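Local structure of alpha-galactosidase (Lactobacillus brevis, 3MI6) at residues A189-I194 with L235-T240; H209-G214 with D260-D265. The protein probably hydrolyses alpha-D-galactosides, releasing their terminal, non-reducing alpha-D-galactose residues, and belongs to glycosyl hydrolase family 36. All coordinates share one frame; numbering follows the deposited sequence.

Contact 1. Residues A189-I194 with L235-T240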
loop_
_atom_site.group_PDB
_atom_site.type_symbol
_atom_site.label_atom_id
_atom_site.label_comp_id
_atom_site.label_asym_id
_atom_site.label_seq_id
_atom_site.Cartn_x
_atom_site.Cartn_y
_atom_site.Cartn_z
ATOM N N ALA D 189 0.843 -15.584 11.177
ATOM C CA ALA D 189 1.902 -14.944 10.409
ATOM C C ALA D 189 1.530 -13.528 10.012
ATOM O O ALA D 189 1.998 -13.005 8.986
ATOM C CB ALA D 189 2.232 -15.756 9.182
ATOM N N ASN D 190 0.678 -12.906 10.818
ATOM C CA ASN D 190 0.365 -11.505 10.588
ATOM C C ASN D 190 1.439 -10.602 11.205
ATOM O O ASN D 190 1.137 -9.805 12.099
ATOM C CB ASN D 190 -1.036 -11.129 11.122
ATOM C CG ASN D 190 -2.140 -12.112 10.681
ATOM O OD1 ASN D 190 -3.090 -12.379 11.444
ATOM N ND2 ASN D 190 -2.023 -12.653 9.463
ATOM N N TYR D 191 2.683 -10.728 10.749
ATOM C CA TYR D 191 3.738 -9.807 11.192
ATOM C C TYR D 191 4.480 -9.177 10.019
ATOM O O TYR D 191 4.417 -9.681 8.897
ATOM C CB TYR D 191 4.761 -10.509 12.102
ATOM C CG TYR D 191 4.203 -11.051 13.400
ATOM C CD1 TYR D 191 4.130 -10.256 14.528
ATOM C CD2 TYR D 191 3.774 -12.364 13.500
ATOM C CE1 TYR D 191 3.628 -10.743 15.714
ATOM C CE2 TYR D 191 3.281 -12.862 14.684
ATOM C CZ TYR D 191 3.203 -12.042 15.785
ATOM O OH TYR D 191 2.696 -12.523 16.967
ATOM N N ASP D 192 5.180 -8.075 10.277
ATOM C CA ASP D 192 6.122 -7.529 9.301
ATOM C C ASP D 192 7.449 -7.971 9.840
ATOM O O ASP D 192 7.656 -7.921 11.053
ATOM C CB ASP D 192 6.143 -5.983 9.271
ATOM C CG ASP D 192 4.888 -5.363 8.672
ATOM O OD1 ASP D 192 4.158 -6.043 7.919
ATOM O OD2 ASP D 192 4.637 -4.166 8.948
ATOM N N LEU D 193 8.346 -8.384 8.947
ATOM C CA LEU D 193 9.739 -8.665 9.294
ATOM C C LEU D 193 10.518 -7.389 9.113
ATOM O O LEU D 193 10.474 -6.784 8.042
ATOM C CB LEU D 193 10.322 -9.743 8.373
ATOM C CG LEU D 193 11.840 -9.888 8.282
ATOM C CD1 LEU D 193 12.420 -10.180 9.636
ATOM C CD2 LEU D 193 12.166 -10.979 7.315
ATOM N N ILE D 194 11.228 -6.984 10.156
ATOM C CA ILE D 194 12.025 -5.778 10.127
ATOM C C ILE D 194 13.489 -6.185 10.242
ATOM O O ILE D 194 13.892 -6.824 11.215
ATOM C CB ILE D 194 11.643 -4.851 11.285
ATOM C CG1 ILE D 194 10.154 -4.515 11.200
ATOM C CG2 ILE D 194 12.475 -3.577 11.264
ATOM C CD1 ILE D 194 9.627 -3.696 12.381
ATOM N N LEU D 235 9.864 -8.911 14.656
ATOM C CA LEU D 235 8.567 -9.244 14.078
ATOM C C LEU D 235 7.552 -8.284 14.662
ATOM O O LEU D 235 7.202 -8.395 15.844
ATOM C CB LEU D 235 8.134 -10.660 14.428
ATOM C CG LEU D 235 8.634 -11.883 13.668
ATOM C CD1 LEU D 235 7.675 -13.027 13.951
ATOM C CD2 LEU D 235 8.707 -11.611 12.185
ATOM N N ALA D 236 7.084 -7.335 13.858
ATOM C CA ALA D 236 6.095 -6.392 14.353
ATOM C C ALA D 236 4.708 -6.749 13.843
ATOM O O ALA D 236 4.556 -7.264 12.730
ATOM C CB ALA D 236 6.463 -4.981 13.954
ATOM N N ARG D 237 3.693 -6.503 14.665
ATOM C CA ARG D 237 2.336 -6.520 14.164
ATOM C C ARG D 237 2.284 -5.366 13.167
ATOM O O ARG D 237 3.106 -4.439 13.258
ATOM C CB ARG D 237 1.359 -6.325 15.311
ATOM C CG ARG D 237 1.231 -7.540 16.216
ATOM C CD ARG D 237 0.638 -8.727 15.465
ATOM N NE ARG D 237 0.168 -9.775 16.366
ATOM C CZ ARG D 237 -0.197 -10.991 15.970
ATOM N NH1 ARG D 237 -0.127 -11.322 14.687
ATOM N NH2 ARG D 237 -0.616 -11.880 16.864
ATOM N N PRO D 238 1.344 -5.422 12.202
ATOM C CA PRO D 238 1.306 -4.487 11.057
ATOM C C PRO D 238 1.213 -3.017 11.441
ATOM O O PRO D 238 1.693 -2.182 10.678
ATOM C CB PRO D 238 0.044 -4.905 10.305
ATOM C CG PRO D 238 -0.114 -6.365 10.648
ATOM C CD PRO D 238 0.305 -6.462 12.094
ATOM N N GLN D 239 0.629 -2.707 12.595
ATOM C CA GLN D 239 0.447 -1.321 13.011
ATOM C C GLN D 239 1.376 -0.887 14.121
ATOM O O GLN D 239 1.304 0.237 14.594
ATOM C CB GLN D 239 -0.994 -1.061 13.437
ATOM C CG GLN D 239 -1.830 -0.484 12.329
ATOM C CD GLN D 239 -2.196 -1.520 11.284
ATOM O OE1 GLN D 239 -2.070 -1.264 10.077
ATOM N NE2 GLN D 239 -2.657 -2.703 11.738
ATOM N N THR D 240 2.233 -1.787 14.558
ATOM C CA THR D 240 3.248 -1.414 15.522
ATOM C C THR D 240 4.201 -0.343 14.977
ATOM O O THR D 240 4.597 -0.371 13.814
ATOM C CB THR D 240 4.048 -2.624 15.956
ATOM O OG1 THR D 240 3.163 -3.539 16.596
ATOM C CG2 THR D 240 5.141 -2.208 16.931
#
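Tyr191 lies between Leu235 and Arg237, which close on its ring from opposite faces. The guanidinium of Arg237 lies flat on one face, its plane 8° from that of the ring and the two centres 4.2 Å apart, a stacked cation-pi pair. It sits toward the phenol end, with the tyrosine OH over the centre of the guanidinium. Although Arg237 starts out from its backbone away from 189-194, a bend at chi2 (-65°) swings CD round to CE1 of the ring. Leu235 supplies a CH-pi contact on the other face, its CD1 4.3 Å from the ring centroid and displaced toward the rim.

Because the N-H bonds of a guanidinium lie in its plane, stacking leaves them able to donate at the edge. NH1 gives a hydrogen bond to Asn190 O, which lies near that plane (3.3 Å, 160° at the hydrogen), approaching from above the carbonyl plane, and also forms a salt bridge with Asp188. An inverse gamma turn centred on Asn190, with a weak Tyr191 N to Ala189 O bond, bends the chain just before the tyrosine.

Beyond the ring, Asp192 and Ala236 form an antiparallel hydrogen-bonded pair, with Asp192 N to Ala236 O at 2.7 Å and Ala236 N to Asp192 O at 2.9 Å; Leu193 and Leu235 follow as a non-hydrogen-bonded pair. The small Ala236 CB accepts Ile194 CD1 at 3.8 Å, while the carboxylate of Asp192 pairs with Arg208 of the next strand.

Strands 192-197 and 233-236 thus meet at their ends in the large antiparallel sheet of the N-terminal domain. Tyrosine offers two broad faces, one for a cation and one for a methyl from leucine's branched end; arginine covers its face while its edge still serves acceptors, and Asp188 probably offsets much of its charge.

Contact 2. Residues H209-G214 with D260-D265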
loop_
_atom_site.group_PDB
_atom_site.type_symbol
_atom_site.label_atom_id
_atom_site.label_comp_id
_atom_site.label_asym_id
_atom_site.label_seq_id
_atom_site.Cartn_x
_atom_site.Cartn_y
_atom_site.Cartn_z
ATOM N N HIS D 209 8.888 -5.495 5.848
ATOM C CA HIS D 209 8.067 -6.251 4.891
ATOM C C HIS D 209 7.135 -7.261 5.587
ATOM O O HIS D 209 7.487 -7.886 6.592
ATOM C CB HIS D 209 8.951 -6.946 3.829
ATOM C CG HIS D 209 9.640 -5.992 2.900
ATOM N ND1 HIS D 209 10.840 -5.384 3.206
ATOM C CD2 HIS D 209 9.273 -5.509 1.692
ATOM C CE1 HIS D 209 11.187 -4.575 2.222
ATOM N NE2 HIS D 209 10.255 -4.635 1.290
ATOM N N PRO D 210 5.925 -7.406 5.059
ATOM C CA PRO D 210 4.996 -8.398 5.598
ATOM C C PRO D 210 5.527 -9.805 5.322
ATOM O O PRO D 210 6.110 -10.004 4.263
ATOM C CB PRO D 210 3.717 -8.166 4.778
ATOM C CG PRO D 210 3.877 -6.847 4.139
ATOM C CD PRO D 210 5.359 -6.670 3.925
ATOM N N LEU D 211 5.341 -10.746 6.247
ATOM C CA LEU D 211 5.718 -12.129 6.018
ATOM C C LEU D 211 4.926 -12.662 4.840
ATOM O O LEU D 211 3.875 -12.110 4.491
ATOM C CB LEU D 211 5.414 -12.965 7.255
ATOM C CG LEU D 211 6.520 -13.264 8.276
ATOM C CD1 LEU D 211 7.791 -12.461 8.033
ATOM C CD2 LEU D 211 6.001 -13.028 9.670
ATOM N N ARG D 212 5.443 -13.713 4.214
ATOM C CA ARG D 212 4.710 -14.439 3.178
ATOM C C ARG D 212 4.987 -15.946 3.264
ATOM O O ARG D 212 5.871 -16.382 3.991
ATOM C CB ARG D 212 5.045 -13.898 1.778
ATOM C CG ARG D 212 6.514 -13.502 1.579
ATOM C CD ARG D 212 7.035 -13.862 0.167
ATOM N NE ARG D 212 8.379 -14.381 0.298
ATOM C CZ ARG D 212 8.669 -15.664 0.192
ATOM N NH1 ARG D 212 7.707 -16.509 -0.096
ATOM N NH2 ARG D 212 9.901 -16.110 0.351
ATOM N N PRO D 213 4.223 -16.753 2.528
ATOM C CA PRO D 213 4.466 -18.190 2.654
ATOM C C PRO D 213 5.866 -18.527 2.204
ATOM O O PRO D 213 6.279 -18.045 1.182
ATOM C CB PRO D 213 3.445 -18.789 1.694
ATOM C CG PRO D 213 2.309 -17.794 1.738
ATOM C CD PRO D 213 3.002 -16.465 1.759
ATOM N N GLY D 214 6.581 -19.345 2.955
ATOM C CA GLY D 214 7.913 -19.723 2.563
ATOM C C GLY D 214 8.999 -19.091 3.420
ATOM O O GLY D 214 8.774 -18.678 4.569
ATOM N N ASP D 260 19.152 -15.717 10.272
ATOM C CA ASP D 260 17.898 -15.238 10.840
ATOM C C ASP D 260 16.833 -15.640 9.862
ATOM O O ASP D 260 16.760 -15.093 8.770
ATOM C CB ASP D 260 17.897 -13.722 10.942
ATOM C CG ASP D 260 18.563 -13.221 12.193
ATOM O OD1 ASP D 260 19.123 -14.030 12.970
ATOM O OD2 ASP D 260 18.526 -11.995 12.405
ATOM N N ALA D 261 16.010 -16.603 10.235
ATOM C CA ALA D 261 15.124 -17.200 9.260
ATOM C C ALA D 261 13.718 -17.288 9.785
ATOM O O ALA D 261 13.483 -17.689 10.924
ATOM C CB ALA D 261 15.632 -18.563 8.826
ATOM N N ILE D 262 12.777 -16.897 8.940
ATOM C CA ILE D 262 11.376 -16.935 9.290
ATOM C C ILE D 262 10.604 -17.630 8.199
ATOM O O ILE D 262 10.606 -17.189 7.048
ATOM C CB ILE D 262 10.817 -15.558 9.403
ATOM C CG1 ILE D 262 11.584 -14.807 10.447
ATOM C CG2 ILE D 262 9.393 -15.623 9.834
ATOM C CD1 ILE D 262 10.652 -14.047 11.344
ATOM N N GLU D 263 9.928 -18.706 8.575
ATOM C CA GLU D 263 9.195 -19.525 7.627
ATOM C C GLU D 263 7.732 -19.513 8.013
ATOM O O GLU D 263 7.379 -19.707 9.172
ATOM C CB GLU D 263 9.747 -20.956 7.624
ATOM C CG GLU D 263 9.221 -21.839 6.503
ATOM C CD GLU D 263 9.784 -23.253 6.584
ATOM O OE1 GLU D 263 10.308 -23.596 7.677
ATOM O OE2 GLU D 263 9.707 -24.006 5.570
ATOM N N VAL D 264 6.891 -19.258 7.025
ATOM C CA VAL D 264 5.447 -19.278 7.189
ATOM C C VAL D 264 4.981 -20.538 6.491
ATOM O O VAL D 264 5.173 -20.687 5.289
ATOM C CB VAL D 264 4.803 -18.037 6.541
ATOM C CG1 VAL D 264 3.302 -18.072 6.683
ATOM C CG2 VAL D 264 5.387 -16.752 7.165
ATOM N N ASP D 265 4.382 -21.449 7.246
ATOM C CA ASP D 265 4.038 -22.755 6.703
ATOM C C ASP D 265 2.651 -22.767 6.095
ATOM O O ASP D 265 1.973 -21.737 6.021
ATOM C CB ASP D 265 4.139 -23.846 7.773
ATOM C CG ASP D 265 3.001 -23.786 8.782
ATOM O OD1 ASP D 265 2.463 -22.687 8.991
ATOM O OD2 ASP D 265 2.647 -24.827 9.382
#
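Ile262 meets Leu211 through its CG2 branch, which is anti to the backbone N and lies 4.0 Å from Leu211 CD1. The two side chains cross at about a right angle, and Leu235 and Met233 of strand 233-236 also touch Ile262, so a branched apolar residue suits this buried place. Glu263 faces the other way: its CA donates a CA-H...O contact to Gly214 O at 3.2 Å, and the extended side chain carries OE1 to the backbone N of Gln87.

Val264 and Gly214 then form an antiparallel hydrogen-bonded pair, joining strands 214-219 and 258-264 of a sheet in the family 36 N-terminal domain. Gly214 N reaches Val264 O at 3.0 Å on a lone pair of the carbonyl, and Val264 N returns a bond to Gly214 O at 3.1 Å. With phi at +108° and psi at -157°, Gly214 has a backbone in which a CB would press on the preceding carbonyl oxygen. The compact Val264 side chain packs against 211-213, its CG2 on Leu211 CB at 3.8 Å and beside Arg212 O. Pro213 O accepts a hydrogen bond from Gln195 of a neighbouring subunit.

How the contacts relate
Contacts 1 and 2 have centres 11 Å apart and share the region where 189-194 runs beside 209-214. Strands 192-197 and 205-210 are consecutive and neighbouring, and probable backbone hydrogen bonds join Leu193 N to His209 O (2.6 Å) and Leu211 N to Tyr191 O (3.0 Å). Past Leu211 the chain leaves the large sheet of contact 1 and, from Gly214, enters the second sheet, that of contact 2. Leu211 of contact 2 also touches Tyr191 and Leu235 of contact 1, which ties the two sheets together through apolar side chains. Both contacts lie away from the predicted catalytic and substrate-binding residues.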